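Local atomic coordinates of putative TetR-family transcriptional regulator (Syntrophomonas wolfei subsp. wolfei, PDB entry 3LWJ), a protein that probably binds DNA as a transcriptional regulator of the TetR family. Residues D23-K28 with R36-L41; K69-S74 with R94-V99; E87-T92 with S188-L193; Q15-C20 with A40-G45. All blocks are in the same frame, centred on the assembly; numbering follows the deposited sequence. Where two conformers were deposited one is given.

Interaction 1: residues D23-K28 with R36-L41; sequences DLFIEK and RDIIAL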
loop_
_atom_site.group_PDB
_atom_site.type_symbol
_atom_site.label_atom_id
_atom_site.label_comp_id
_atom_site.label_asym_id
_atom_site.label_seq_id
_atom_site.Cartn_x
_atom_site.Cartn_y
_atom_site.Cartn_z
ATOM N N ASP A 23 -16.242 -16.547 1.325
ATOM C CA ASP A 23 -16.533 -16.867 2.741
ATOM C C ASP A 23 -15.452 -17.731 3.382
ATOM O O ASP A 23 -15.061 -17.494 4.525
ATOM C CB ASP A 23 -17.895 -17.574 2.913
ATOM C CG ASP A 23 -19.090 -16.692 2.498
ATOM O OD1 ASP A 23 -18.923 -15.477 2.291
ATOM O OD2 ASP A 23 -20.198 -17.236 2.347
ATOM N N LEU A 24 -15.003 -18.760 2.658
ATOM C CA LEU A 24 -13.953 -19.663 3.151
ATOM C C LEU A 24 -12.585 -18.941 3.295
ATOM O O LEU A 24 -11.813 -19.201 4.243
ATOM C CB LEU A 24 -13.818 -20.902 2.241
ATOM C CG LEU A 24 -14.823 -22.055 2.378
ATOM C CD1 LEU A 24 -14.700 -22.973 1.169
ATOM C CD2 LEU A 24 -14.599 -22.857 3.660
ATOM N N PHE A 25 -12.285 -18.035 2.362
ATOM C CA PHE A 25 -11.053 -17.255 2.429
ATOM C C PHE A 25 -11.041 -16.416 3.729
ATOM O O PHE A 25 -10.054 -16.427 4.467
ATOM C CB PHE A 25 -10.897 -16.321 1.200
ATOM C CG PHE A 25 -10.670 -17.034 -0.123
ATOM C CD1 PHE A 25 -10.289 -18.350 -0.191
ATOM C CD2 PHE A 25 -10.771 -16.318 -1.306
ATOM C CE1 PHE A 25 -10.077 -18.954 -1.395
ATOM C CE2 PHE A 25 -10.557 -16.921 -2.520
ATOM C CZ PHE A 25 -10.230 -18.234 -2.572
ATOM N N ILE A 26 -12.147 -15.724 3.996
ATOM C CA ILE A 26 -12.338 -14.956 5.243
ATOM C C ILE A 26 -12.251 -15.834 6.503
ATOM O O ILE A 26 -11.612 -15.465 7.472
ATOM C CB ILE A 26 -13.723 -14.251 5.263
ATOM C CG1 ILE A 26 -13.763 -13.125 4.233
ATOM C CG2 ILE A 26 -14.041 -13.726 6.674
ATOM C CD1 ILE A 26 -12.792 -12.020 4.507
ATOM N N GLU A 27 -12.872 -17.008 6.466
ATOM C CA GLU A 27 -12.996 -17.865 7.655
ATOM C C GLU A 27 -11.732 -18.672 7.998
ATOM O O GLU A 27 -11.374 -18.801 9.176
ATOM C CB GLU A 27 -14.163 -18.810 7.448
ATOM C CG GLU A 27 -14.391 -19.768 8.582
ATOM C CD GLU A 27 -15.420 -20.819 8.239
ATOM O OE1 GLU A 27 -16.487 -20.439 7.717
ATOM O OE2 GLU A 27 -15.157 -22.015 8.495
ATOM N N LYS A 28 -11.090 -19.249 6.976
ATOM C CA LYS A 28 -9.924 -20.139 7.168
ATOM C C LYS A 28 -8.592 -19.512 6.756
ATOM O O LYS A 28 -7.524 -20.042 7.119
ATOM C CB LYS A 28 -10.089 -21.437 6.355
ATOM C CG LYS A 28 -11.381 -22.224 6.585
ATOM C CD LYS A 28 -11.411 -23.508 5.743
ATOM C CE LYS A 28 -10.135 -24.347 5.912
ATOM N NZ LYS A 28 -10.274 -25.770 5.450
ATOM N N ARG A 36 -10.937 -28.374 -2.695
ATOM C CA ARG A 36 -11.801 -29.364 -2.025
ATOM C C ARG A 36 -12.865 -28.723 -1.123
ATOM O O ARG A 36 -14.043 -29.062 -1.226
ATOM C CB ARG A 36 -10.956 -30.345 -1.202
ATOM N N ASP A 37 -12.437 -27.819 -0.234
ATOM C CA ASP A 37 -13.329 -27.097 0.699
ATOM C C ASP A 37 -14.379 -26.310 -0.056
ATOM O O ASP A 37 -15.557 -26.320 0.302
ATOM C CB ASP A 37 -12.545 -26.086 1.570
ATOM C CG ASP A 37 -11.414 -26.732 2.378
ATOM O OD1 ASP A 37 -11.493 -27.965 2.623
ATOM O OD2 ASP A 37 -10.449 -26.006 2.760
ATOM N N ILE A 38 -13.927 -25.601 -1.091
ATOM C CA ILE A 38 -14.803 -24.786 -1.917
ATOM C C ILE A 38 -15.806 -25.634 -2.687
ATOM O O ILE A 38 -16.995 -25.325 -2.662
ATOM C CB ILE A 38 -14.009 -23.945 -2.923
ATOM C CG1 ILE A 38 -13.071 -22.974 -2.182
ATOM C CG2 ILE A 38 -14.994 -23.227 -3.865
ATOM C CD1 ILE A 38 -12.038 -22.239 -3.097
ATOM N N ILE A 39 -15.338 -26.703 -3.351
ATOM C CA ILE A 39 -16.247 -27.598 -4.092
ATOM C C ILE A 39 -17.281 -28.194 -3.119
ATOM O O ILE A 39 -18.468 -28.125 -3.395
ATOM C CB ILE A 39 -15.527 -28.712 -4.979
ATOM C CG1 ILE A 39 -14.750 -29.726 -4.139
ATOM C CG2 ILE A 39 -14.595 -28.099 -6.028
ATOM C CD1 ILE A 39 -14.295 -30.960 -4.907
ATOM N N ALA A 40 -16.840 -28.687 -1.956
ATOM C CA ALA A 40 -17.748 -29.223 -0.924
ATOM C C ALA A 40 -18.784 -28.203 -0.436
ATOM O O ALA A 40 -19.960 -28.506 -0.363
ATOM C CB ALA A 40 -16.960 -29.795 0.259
ATOM N N LEU A 41 -18.358 -26.993 -0.108
ATOM C CA LEU A 41 -19.298 -25.958 0.362
ATOM C C LEU A 41 -20.180 -25.381 -0.770
ATOM O O LEU A 41 -21.299 -24.929 -0.525
ATOM C CB LEU A 41 -18.528 -24.822 1.038
ATOM C CG LEU A 41 -19.322 -23.817 1.880
ATOM C CD1 LEU A 41 -19.768 -24.464 3.206
ATOM C CD2 LEU A 41 -18.466 -22.568 2.107
#
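Two flat groups take part, the Phe-25 ring and the Asp-37 carboxylate, the first met obliquely, the second from above its plane. Ile-38 sends CD1 to within 4.2 Å of CE1 of the Phe-25 ring, coming in neither squarely over a face nor cleanly at the rim. Tyr-30 meets the same ring with its plane inclined, and Ile-109 from helix 104-113 also packs on Phe-25. At the carboxylate, Lys-28 NZ forms a salt bridge of 2.7 Å with Asp-37 OD2, standing 56° out of the carboxylate plane. The lysine chain bends about CG-CD (chi3 51°), which brings CE to 3.6 Å from Asp-37 OD2. Since OD2 also accepts from the backbone N of Ser-34, two donors grip this one oxygen and should limit the turning of the carboxylate. Between these groups lies Leu-24, buried and pointing at the other helix. Its CD1 does most of the touching, lying 3.6 Å from Ile-38 N and 3.7 Å from Ile-38 CG1, and resting also on Asp-37 CB. Farther along, Leu-24 and Leu-41 meet tip to tip, with Leu-24 CG 3.7 Å from Leu-41 CD2. Leu-41 holds CG anti to the backbone N (chi1 -166°), and its CD2 is the methyl that meets Leu-24. Thr-33, in the loop joining the two helices, touches Leu-24, Phe-25, Lys-28 and Ile-38. The contact thus sets helix 10-28 against the first helix of the predicted helix-turn-helix, as in the three-helix DNA-binding domain of TetR-family regulators.

Interaction 2: residues K69-S74 with R94-V99; sequences KQIISS and RLTMEV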
loop_
_atom_site.group_PDB
_atom_site.type_symbol
_atom_site.label_atom_id
_atom_site.label_comp_id
_atom_site.label_asym_id
_atom_site.label_seq_id
_atom_site.Cartn_x
_atom_site.Cartn_y
_atom_site.Cartn_z
ATOM N N LYS A 69 -14.446 -4.327 -12.710
ATOM C CA LYS A 69 -15.512 -4.037 -13.613
ATOM C C LYS A 69 -16.575 -3.151 -12.949
ATOM O O LYS A 69 -17.107 -2.230 -13.573
ATOM C CB LYS A 69 -16.139 -5.339 -14.118
ATOM C CG LYS A 69 -17.145 -5.098 -15.207
ATOM C CD LYS A 69 -17.810 -6.361 -15.704
ATOM C CE LYS A 69 -18.764 -5.991 -16.838
ATOM N NZ LYS A 69 -19.615 -7.128 -17.214
ATOM N N GLN A 70 -16.891 -3.444 -11.699
ATOM C CA GLN A 70 -17.877 -2.652 -10.950
ATOM C C GLN A 70 -17.372 -1.215 -10.629
ATOM O O GLN A 70 -18.125 -0.237 -10.758
ATOM C CB GLN A 70 -18.260 -3.403 -9.678
ATOM C CG GLN A 70 -19.412 -2.811 -8.859
ATOM C CD GLN A 70 -19.546 -3.507 -7.500
ATOM O OE1 GLN A 70 -18.962 -4.582 -7.284
ATOM N NE2 GLN A 70 -20.288 -2.885 -6.574
ATOM N N ILE A 71 -16.093 -1.099 -10.249
ATOM C CA ILE A 71 -15.433 0.202 -10.043
ATOM C C ILE A 71 -15.467 1.037 -11.349
ATOM O O ILE A 71 -15.929 2.186 -11.360
ATOM C CB ILE A 71 -13.942 0.013 -9.558
ATOM C CG1 ILE A 71 -13.891 -0.664 -8.170
ATOM C CG2 ILE A 71 -13.184 1.348 -9.521
ATOM C CD1 ILE A 71 -12.475 -1.070 -7.724
ATOM N N ILE A 72 -15.011 0.438 -12.448
ATOM C CA ILE A 72 -14.878 1.161 -13.721
ATOM C C ILE A 72 -16.233 1.567 -14.305
ATOM O O ILE A 72 -16.350 2.643 -14.853
ATOM C CB ILE A 72 -14.049 0.346 -14.762
ATOM C CG1 ILE A 72 -12.602 0.204 -14.268
ATOM C CG2 ILE A 72 -14.105 0.987 -16.208
ATOM C CD1 ILE A 72 -11.787 -0.678 -15.167
ATOM N N SER A 73 -17.244 0.717 -14.161
ATOM C CA SER A 73 -18.592 1.012 -14.691
ATOM C C SER A 73 -19.357 2.031 -13.834
ATOM O O SER A 73 -20.095 2.875 -14.368
ATOM C CB SER A 73 -19.422 -0.267 -14.874
ATOM O OG SER A 73 -19.683 -0.883 -13.633
ATOM N N SER A 74 -19.177 1.999 -12.526
ATOM C CA SER A 74 -19.754 3.044 -11.676
ATOM C C SER A 74 -19.231 4.432 -12.068
ATOM O O SER A 74 -19.989 5.380 -12.192
ATOM C CB SER A 74 -19.438 2.766 -10.215
ATOM O OG SER A 74 -19.942 1.497 -9.848
ATOM N N ARG A 94 -14.716 9.119 -4.007
ATOM C CA ARG A 94 -15.780 8.663 -3.125
ATOM C C ARG A 94 -16.523 7.436 -3.684
ATOM O O ARG A 94 -16.694 6.435 -2.975
ATOM C CB ARG A 94 -16.748 9.786 -2.783
ATOM C CG ARG A 94 -17.990 9.281 -2.128
ATOM C CD ARG A 94 -18.697 10.294 -1.217
ATOM N NE ARG A 94 -18.655 11.679 -1.667
ATOM C CZ ARG A 94 -18.481 12.720 -0.860
ATOM N NH1 ARG A 94 -18.311 12.520 0.445
ATOM N NH2 ARG A 94 -18.481 13.967 -1.353
ATOM N N LEU A 95 -16.953 7.499 -4.945
ATOM C CA LEU A 95 -17.550 6.323 -5.586
ATOM C C LEU A 95 -16.711 5.091 -5.433
ATOM O O LEU A 95 -17.251 4.035 -5.112
ATOM C CB LEU A 95 -17.771 6.499 -7.099
ATOM C CG LEU A 95 -19.031 7.184 -7.531
ATOM C CD1 LEU A 95 -19.070 7.242 -9.057
ATOM C CD2 LEU A 95 -20.264 6.488 -6.930
ATOM N N THR A 96 -15.405 5.195 -5.711
ATOM C CA THR A 96 -14.553 4.023 -5.650
ATOM C C THR A 96 -14.550 3.497 -4.232
ATOM O O THR A 96 -14.671 2.295 -4.017
ATOM C CB THR A 96 -13.094 4.317 -6.070
ATOM O OG1 THR A 96 -13.069 4.811 -7.408
ATOM C CG2 THR A 96 -12.254 3.067 -5.945
HETATM N N MSE A 97 -14.410 4.402 -3.271
HETATM C CA MSE A 97 -14.315 3.998 -1.854
HETATM C C MSE A 97 -15.648 3.300 -1.461
HETATM O O MSE A 97 -15.659 2.332 -0.671
HETATM C CB MSE A 97 -13.998 5.190 -0.897
HETATM C CG MSE A 97 -12.460 5.757 -0.754
HETATM SE SE MSE A 97 -11.159 4.500 -1.484
HETATM C CE MSE A 97 -10.561 3.643 0.160
ATOM N N GLU A 98 -16.770 3.753 -2.019
ATOM C CA GLU A 98 -18.062 3.085 -1.731
ATOM C C GLU A 98 -18.148 1.683 -2.362
ATOM O O GLU A 98 -18.746 0.785 -1.779
ATOM C CB GLU A 98 -19.278 3.916 -2.181
ATOM C CG GLU A 98 -19.453 5.318 -1.528
ATOM C CD GLU A 98 -20.001 5.329 -0.086
ATOM O OE1 GLU A 98 -20.297 4.235 0.485
ATOM O OE2 GLU A 98 -20.139 6.462 0.468
ATOM N N VAL A 99 -17.561 1.468 -3.540
ATOM C CA VAL A 99 -17.550 0.116 -4.117
ATOM C C VAL A 99 -16.739 -0.799 -3.182
ATOM O O VAL A 99 -17.163 -1.913 -2.877
ATOM C CB VAL A 99 -16.994 0.096 -5.572
ATOM C CG1 VAL A 99 -16.897 -1.302 -6.095
ATOM C CG2 VAL A 99 -17.855 0.939 -6.503
#
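Val-99 CG1 is the atom on which this contact turns: it lies 3.7 Å from Ile-71 CG1 and equally 3.7 Å from Gln-70 CD. The amide of Gln-70 passes alongside the valine in the opposite direction, with NE2 3.8 Å from Val-99 CG1. On the other flank, Ile-71 CG2 sits 4.1 Å from both OG1 and CG2 of Thr-96, while Leu-95 CD1 rests against the carbonyl oxygen of Ser-74 at 3.8 Å. The two segments run nearly antiparallel, at 149°, as neighbouring helices of the all-helical C-terminal domain found in TetR-family proteins. Gln-70 extends with CG anti to the backbone N (chi1 -173°), and in the second shell its OE1 accepts from Asn-103 ND2, which also bonds to Val-99 O. An alanine at Gln-70 would probably leave Asn-103 ND2 without that acceptor and open a gap beside Val-99 CG1. Thr-96 OG1 is hydrogen-bonded to Thr-92 O one turn back, so its polar end is satisfied within its own helix while it lies beside Ile-71 CG2. Beyond these, Leu-131 packs on Ile-71, Phe-67 on Val-99, and Ile-75 on Thr-96.

Interaction 3: residues E87-T92 with S188-L193; sequences ERFIET and SFHKTL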
loop_
_atom_site.group_PDB
_atom_site.type_symbol
_atom_site.label_atom_id
_atom_site.label_comp_id
_atom_site.label_asym_id
_atom_site.label_seq_id
_atom_site.Cartn_x
_atom_site.Cartn_y
_atom_site.Cartn_z
ATOM N N GLU A 87 -15.067 18.147 -10.597
ATOM C CA GLU A 87 -16.110 17.472 -9.839
ATOM C C GLU A 87 -15.936 15.979 -9.961
ATOM O O GLU A 87 -16.024 15.253 -8.956
ATOM C CB GLU A 87 -17.500 17.870 -10.321
ATOM C CG GLU A 87 -18.596 17.445 -9.373
ATOM C CD GLU A 87 -18.733 18.349 -8.155
ATOM O OE1 GLU A 87 -18.418 19.548 -8.223
ATOM O OE2 GLU A 87 -19.185 17.855 -7.119
ATOM N N ARG A 88 -15.676 15.514 -11.181
ATOM C CA ARG A 88 -15.395 14.096 -11.416
ATOM C C ARG A 88 -14.178 13.577 -10.612
ATOM O O ARG A 88 -14.203 12.472 -10.050
ATOM C CB ARG A 88 -15.115 13.853 -12.898
ATOM C CG ARG A 88 -16.283 14.031 -13.867
ATOM C CD ARG A 88 -15.820 13.699 -15.264
ATOM N NE ARG A 88 -16.906 13.708 -16.247
ATOM C CZ ARG A 88 -16.804 13.204 -17.470
ATOM N NH1 ARG A 88 -15.673 12.644 -17.887
ATOM N NH2 ARG A 88 -17.838 13.268 -18.286
ATOM N N PHE A 89 -13.117 14.384 -10.577
ATOM C CA PHE A 89 -11.857 14.009 -9.939
ATOM C C PHE A 89 -12.075 13.647 -8.485
ATOM O O PHE A 89 -11.606 12.612 -8.015
ATOM C CB PHE A 89 -10.855 15.169 -10.056
ATOM C CG PHE A 89 -9.469 14.831 -9.616
ATOM C CD1 PHE A 89 -8.713 13.913 -10.321
ATOM C CD2 PHE A 89 -8.921 15.429 -8.486
ATOM C CE1 PHE A 89 -7.450 13.585 -9.916
ATOM C CE2 PHE A 89 -7.632 15.111 -8.085
ATOM C CZ PHE A 89 -6.900 14.185 -8.803
ATOM N N ILE A 90 -12.812 14.490 -7.787
ATOM C CA ILE A 90 -13.126 14.239 -6.396
ATOM C C ILE A 90 -14.131 13.134 -6.229
ATOM O O ILE A 90 -13.875 12.168 -5.495
ATOM C CB ILE A 90 -13.682 15.462 -5.688
ATOM C CG1 ILE A 90 -12.705 16.627 -5.824
ATOM C CG2 ILE A 90 -13.913 15.131 -4.264
ATOM C CD1 ILE A 90 -11.246 16.287 -5.446
ATOM N N GLU A 91 -15.301 13.287 -6.849
ATOM C CA GLU A 91 -16.402 12.382 -6.547
ATOM C C GLU A 91 -16.128 10.968 -6.976
ATOM O O GLU A 91 -16.673 10.043 -6.360
ATOM C CB GLU A 91 -17.719 12.805 -7.208
ATOM C CG GLU A 91 -18.569 13.703 -6.411
ATOM C CD GLU A 91 -18.778 13.276 -4.974
ATOM O OE1 GLU A 91 -19.309 12.171 -4.692
ATOM O OE2 GLU A 91 -18.421 14.108 -4.126
ATOM N N THR A 92 -15.337 10.775 -8.039
ATOM C CA THR A 92 -15.024 9.402 -8.439
ATOM C C THR A 92 -14.253 8.649 -7.318
ATOM O O THR A 92 -14.363 7.445 -7.204
ATOM C CB THR A 92 -14.269 9.281 -9.769
ATOM O OG1 THR A 92 -13.132 10.177 -9.811
ATOM C CG2 THR A 92 -15.224 9.580 -10.952
ATOM N N SER A 188 -9.845 14.453 0.915
ATOM C CA SER A 188 -9.006 15.586 1.291
ATOM C C SER A 188 -7.717 15.551 0.523
ATOM O O SER A 188 -7.308 16.562 -0.006
ATOM C CB SER A 188 -8.691 15.585 2.783
ATOM O OG SER A 188 -7.909 16.736 3.108
ATOM N N PHE A 189 -7.058 14.378 0.458
ATOM C CA PHE A 189 -5.824 14.299 -0.310
ATOM C C PHE A 189 -5.999 14.699 -1.797
ATOM O O PHE A 189 -5.137 15.424 -2.395
ATOM C CB PHE A 189 -5.233 12.878 -0.251
ATOM C CG PHE A 189 -4.311 12.589 -1.398
ATOM C CD1 PHE A 189 -3.055 13.157 -1.428
ATOM C CD2 PHE A 189 -4.721 11.828 -2.484
ATOM C CE1 PHE A 189 -2.215 12.942 -2.503
ATOM C CE2 PHE A 189 -3.854 11.568 -3.545
ATOM C CZ PHE A 189 -2.619 12.128 -3.563
ATOM N N HIS A 190 -7.058 14.201 -2.435
ATOM C CA HIS A 190 -7.285 14.519 -3.869
ATOM C C HIS A 190 -7.580 15.998 -4.097
ATOM O O HIS A 190 -7.134 16.585 -5.099
ATOM C CB HIS A 190 -8.363 13.634 -4.480
ATOM C CG HIS A 190 -7.920 12.223 -4.659
ATOM N ND1 HIS A 190 -8.096 11.262 -3.686
ATOM C CD2 HIS A 190 -7.272 11.615 -5.673
ATOM C CE1 HIS A 190 -7.593 10.119 -4.107
ATOM N NE2 HIS A 190 -7.085 10.304 -5.307
ATOM N N LYS A 191 -8.245 16.631 -3.121
ATOM C CA LYS A 191 -8.457 18.076 -3.152
ATOM C C LYS A 191 -7.130 18.822 -3.134
ATOM O O LYS A 191 -6.877 19.686 -3.980
ATOM C CB LYS A 191 -9.354 18.553 -2.010
ATOM C CG LYS A 191 -9.437 20.121 -1.882
ATOM C CD LYS A 191 -9.762 20.612 -0.435
ATOM C CE LYS A 191 -8.674 20.249 0.625
ATOM N NZ LYS A 191 -7.327 20.868 0.417
ATOM N N THR A 192 -6.292 18.489 -2.170
ATOM C CA THR A 192 -4.970 19.116 -2.086
ATOM C C THR A 192 -4.108 18.838 -3.318
ATOM O O THR A 192 -3.378 19.721 -3.790
ATOM C CB THR A 192 -4.217 18.655 -0.859
ATOM O OG1 THR A 192 -4.967 19.002 0.312
ATOM C CG2 THR A 192 -2.868 19.314 -0.770
ATOM N N LEU A 193 -4.162 17.615 -3.825
ATOM C CA LEU A 193 -3.419 17.262 -5.051
ATOM C C LEU A 193 -3.823 18.142 -6.238
ATOM O O LEU A 193 -2.965 18.594 -7.041
ATOM C CB LEU A 193 -3.615 15.762 -5.400
ATOM C CG LEU A 193 -3.158 15.215 -6.755
ATOM C CD1 LEU A 193 -1.688 15.502 -6.904
ATOM C CD2 LEU A 193 -3.493 13.658 -6.938
#
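Near the subunit interface of the C-terminal helical domain, helix 85-102 packs almost antiparallel on helix 179-195, with Phe-89 reaching across to His-190 and Leu-193. The second subunit lies close by: its Leu-197 packs on Phe-89, its Val-151 on Lys-191, and Leu-193 makes backbone hydrogen bonds to it. Phe-89 holds CG anti to the backbone N (chi1 -172°), on the course that carries the ring across, and CE2 and CZ do the touching. At its edge, near the ring plane, the phenyl group meets the carbonyl oxygen of His-190, 3.4 Å from Phe-89 CE2, and the methyl CD2 of Leu-193, 3.9 Å from Phe-89 CZ. The imidazole completes an offset edge-to-face pair, turning its edge toward the phenyl face with the planes at 75° and the ring centroids 5.7 Å apart. An alanine in place of Phe-89 would probably open a gap beside His-190 and Leu-193, leaving the imidazole edge without its aromatic partner. Ile-90 fills in next to the phenylalanine, its CD1 lying against the backbone at His-190 and Lys-191, 3.8 Å from Lys-191 N and 4.0 Å from His-190 CB. Other residues steady the imidazole. Its ND1 is hydrogen-bonded to Val-186 O one turn earlier, which should restrict rotation of the ring, and Ile-160 and Ile-163 of helix 153-173 pack on the same side chain. One face of the imidazole carries its neighbour in sequence, with Phe-189 CD2 3.6 Å above the His-190 ring and over its centre.

Interaction 4: residues Q15-C20 with A40-G45; sequences QKILTC and ALSEVG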
loop_
_atom_site.group_PDB
_atom_site.type_symbol
_atom_site.label_atom_id
_atom_site.label_comp_id
_atom_site.label_asym_id
_atom_site.label_seq_id
_atom_site.Cartn_x
_atom_site.Cartn_y
_atom_site.Cartn_z
ATOM N N GLN A 15 -21.476 -17.577 -9.683
ATOM C CA GLN A 15 -21.668 -16.756 -8.487
ATOM C C GLN A 15 -21.673 -17.548 -7.178
ATOM O O GLN A 15 -21.151 -17.076 -6.159
ATOM C CB GLN A 15 -22.985 -15.961 -8.560
ATOM C CG GLN A 15 -23.077 -14.869 -7.477
ATOM C CD GLN A 15 -21.927 -13.913 -7.573
ATOM O OE1 GLN A 15 -21.651 -13.396 -8.653
ATOM N NE2 GLN A 15 -21.210 -13.702 -6.465
ATOM N N LYS A 16 -22.309 -18.712 -7.167
ATOM C CA LYS A 16 -22.325 -19.479 -5.935
ATOM C C LYS A 16 -20.895 -19.845 -5.556
ATOM O O LYS A 16 -20.538 -19.765 -4.386
ATOM C CB LYS A 16 -23.176 -20.749 -6.043
ATOM C CG LYS A 16 -23.552 -21.287 -4.657
ATOM C CD LYS A 16 -24.196 -22.657 -4.687
ATOM C CE LYS A 16 -24.564 -23.092 -3.266
ATOM N NZ LYS A 16 -24.751 -24.564 -3.151
ATOM N N ILE A 17 -20.086 -20.259 -6.536
ATOM C CA ILE A 17 -18.706 -20.714 -6.243
ATOM C C ILE A 17 -17.870 -19.530 -5.694
ATOM O O ILE A 17 -17.130 -19.690 -4.725
ATOM C CB ILE A 17 -18.011 -21.396 -7.461
ATOM C CG1 ILE A 17 -18.783 -22.634 -7.939
ATOM C CG2 ILE A 17 -16.605 -21.841 -7.106
ATOM C CD1 ILE A 17 -18.438 -23.054 -9.381
ATOM N N LEU A 18 -18.039 -18.351 -6.296
ATOM C CA LEU A 18 -17.352 -17.126 -5.857
ATOM C C LEU A 18 -17.750 -16.680 -4.444
ATOM O O LEU A 18 -16.886 -16.325 -3.652
ATOM C CB LEU A 18 -17.565 -15.988 -6.868
ATOM C CG LEU A 18 -17.049 -16.233 -8.294
ATOM C CD1 LEU A 18 -17.401 -15.060 -9.205
ATOM C CD2 LEU A 18 -15.536 -16.523 -8.329
ATOM N N THR A 19 -19.039 -16.707 -4.108
ATOM C CA THR A 19 -19.472 -16.288 -2.761
ATOM C C THR A 19 -18.910 -17.236 -1.705
ATOM O O THR A 19 -18.323 -16.783 -0.702
ATOM C CB THR A 19 -21.018 -16.218 -2.612
ATOM O OG1 THR A 19 -21.587 -15.639 -3.789
ATOM C CG2 THR A 19 -21.400 -15.362 -1.400
ATOM N N CYS A 20 -19.063 -18.541 -1.948
ATOM C CA CYS A 20 -18.524 -19.575 -1.038
ATOM C C CYS A 20 -17.003 -19.484 -0.853
ATOM O O CYS A 20 -16.490 -19.700 0.246
ATOM C CB CYS A 20 -18.868 -20.991 -1.532
ATOM S SG CYS A 20 -20.631 -21.385 -1.530
ATOM N N ALA A 40 -16.840 -28.687 -1.956
ATOM C CA ALA A 40 -17.748 -29.223 -0.924
ATOM C C ALA A 40 -18.784 -28.203 -0.436
ATOM O O ALA A 40 -19.960 -28.506 -0.363
ATOM C CB ALA A 40 -16.960 -29.795 0.259
ATOM N N LEU A 41 -18.358 -26.993 -0.108
ATOM C CA LEU A 41 -19.298 -25.958 0.362
ATOM C C LEU A 41 -20.180 -25.381 -0.770
ATOM O O LEU A 41 -21.299 -24.929 -0.525
ATOM C CB LEU A 41 -18.528 -24.822 1.038
ATOM C CG LEU A 41 -19.322 -23.817 1.880
ATOM C CD1 LEU A 41 -19.768 -24.464 3.206
ATOM C CD2 LEU A 41 -18.466 -22.568 2.107
ATOM N N SER A 42 -19.659 -25.380 -1.997
ATOM C CA SER A 42 -20.416 -24.917 -3.166
ATOM C C SER A 42 -21.462 -25.949 -3.633
ATOM O O SER A 42 -22.521 -25.570 -4.137
ATOM C CB SER A 42 -19.465 -24.607 -4.313
ATOM O OG SER A 42 -19.996 -23.597 -5.143
ATOM N N GLU A 43 -21.138 -27.238 -3.475
ATOM C CA GLU A 43 -21.986 -28.375 -3.893
ATOM C C GLU A 43 -22.248 -28.505 -5.391
ATOM O O GLU A 43 -23.124 -29.259 -5.779
ATOM C CB GLU A 43 -23.337 -28.368 -3.163
ATOM C CG GLU A 43 -23.279 -28.830 -1.718
ATOM C CD GLU A 43 -24.419 -28.257 -0.900
ATOM O OE1 GLU A 43 -24.651 -27.036 -0.999
ATOM O OE2 GLU A 43 -25.088 -29.015 -0.167
ATOM N N VAL A 44 -21.499 -27.795 -6.235
ATOM C CA VAL A 44 -21.720 -27.879 -7.690
ATOM C C VAL A 44 -21.145 -29.161 -8.341
ATOM O O VAL A 44 -21.446 -29.450 -9.502
ATOM C CB VAL A 44 -21.185 -26.626 -8.439
ATOM C CG1 VAL A 44 -21.912 -25.352 -7.953
ATOM C CG2 VAL A 44 -19.663 -26.506 -8.287
ATOM N N GLY A 45 -20.344 -29.925 -7.591
ATOM C CA GLY A 45 -19.691 -31.144 -8.111
ATOM C C GLY A 45 -18.290 -30.827 -8.625
ATOM O O GLY A 45 -18.019 -29.705 -9.084
#
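Lys-16 reaches over the end of helix 35-42, where its NZ donates a 2.6 Å hydrogen bond to Ser-42 O. The ammonium nitrogen stands 45° out of the carbonyl plane, above it. The Lys-16 chain is extended beyond CG, and its CD and CE lie alongside the same oxygen, CE being 3.3 Å from Ser-42 O. A second, weaker partner is Glu-43 OE1, which forms a long salt bridge of 3.3 Å with Lys-16 NZ. A positive charge here would probably suit the carboxyl end of the helix as well as the glutamate. Glu-43 is where the chain leaves the helix, with positive phi (64°), and the turn that follows belongs to the predicted helix-turn-helix, leading into helix 46-52. Beneath the lysine, the packing tightens on Ser-42. Its OG presses on Ile-17, 3.2 Å from CG1, and this buried hydroxyl has no polar partner in the model. Ile-17 also meets Val-44, the two side chains crossing at about a right angle, with Ile-17 CD1 3.8 Å from Val-44 CG2. Phe-49 of helix 46-52 touches both of them, and Tyr-52 and Phe-53 also pack on Ile-17. One turn along from Lys-16, Cys-20 faces the end of the other helix: its SG sits 3.7 Å from Leu-41 O and 3.9 Å from Ser-42 CA, while its CB rests on Leu-41 CD2.

Interactions 1 and 4 join the same two helices, 10-28 and 35-42, at successive levels, sharing Leu-41 and meeting where Ile-38 packs on Ile-17. Both lie in the putative DNA-binding part, partly buried, each with a lysine at its rim, paired with an aspartate in 1 but in 4 bonded mainly to a helix-end carbonyl and only weakly to a glutamate. Interactions 2 and 3 share helix 85-102 but face different partners, helix 56-79 and helix 179-195. Neither has a salt bridge between its segments; 2 mixes aliphatic packing with a glutamine amide and small hydroxyl residues near the chain's centre, whereas 3 is buried, aromatic and close to the second subunit.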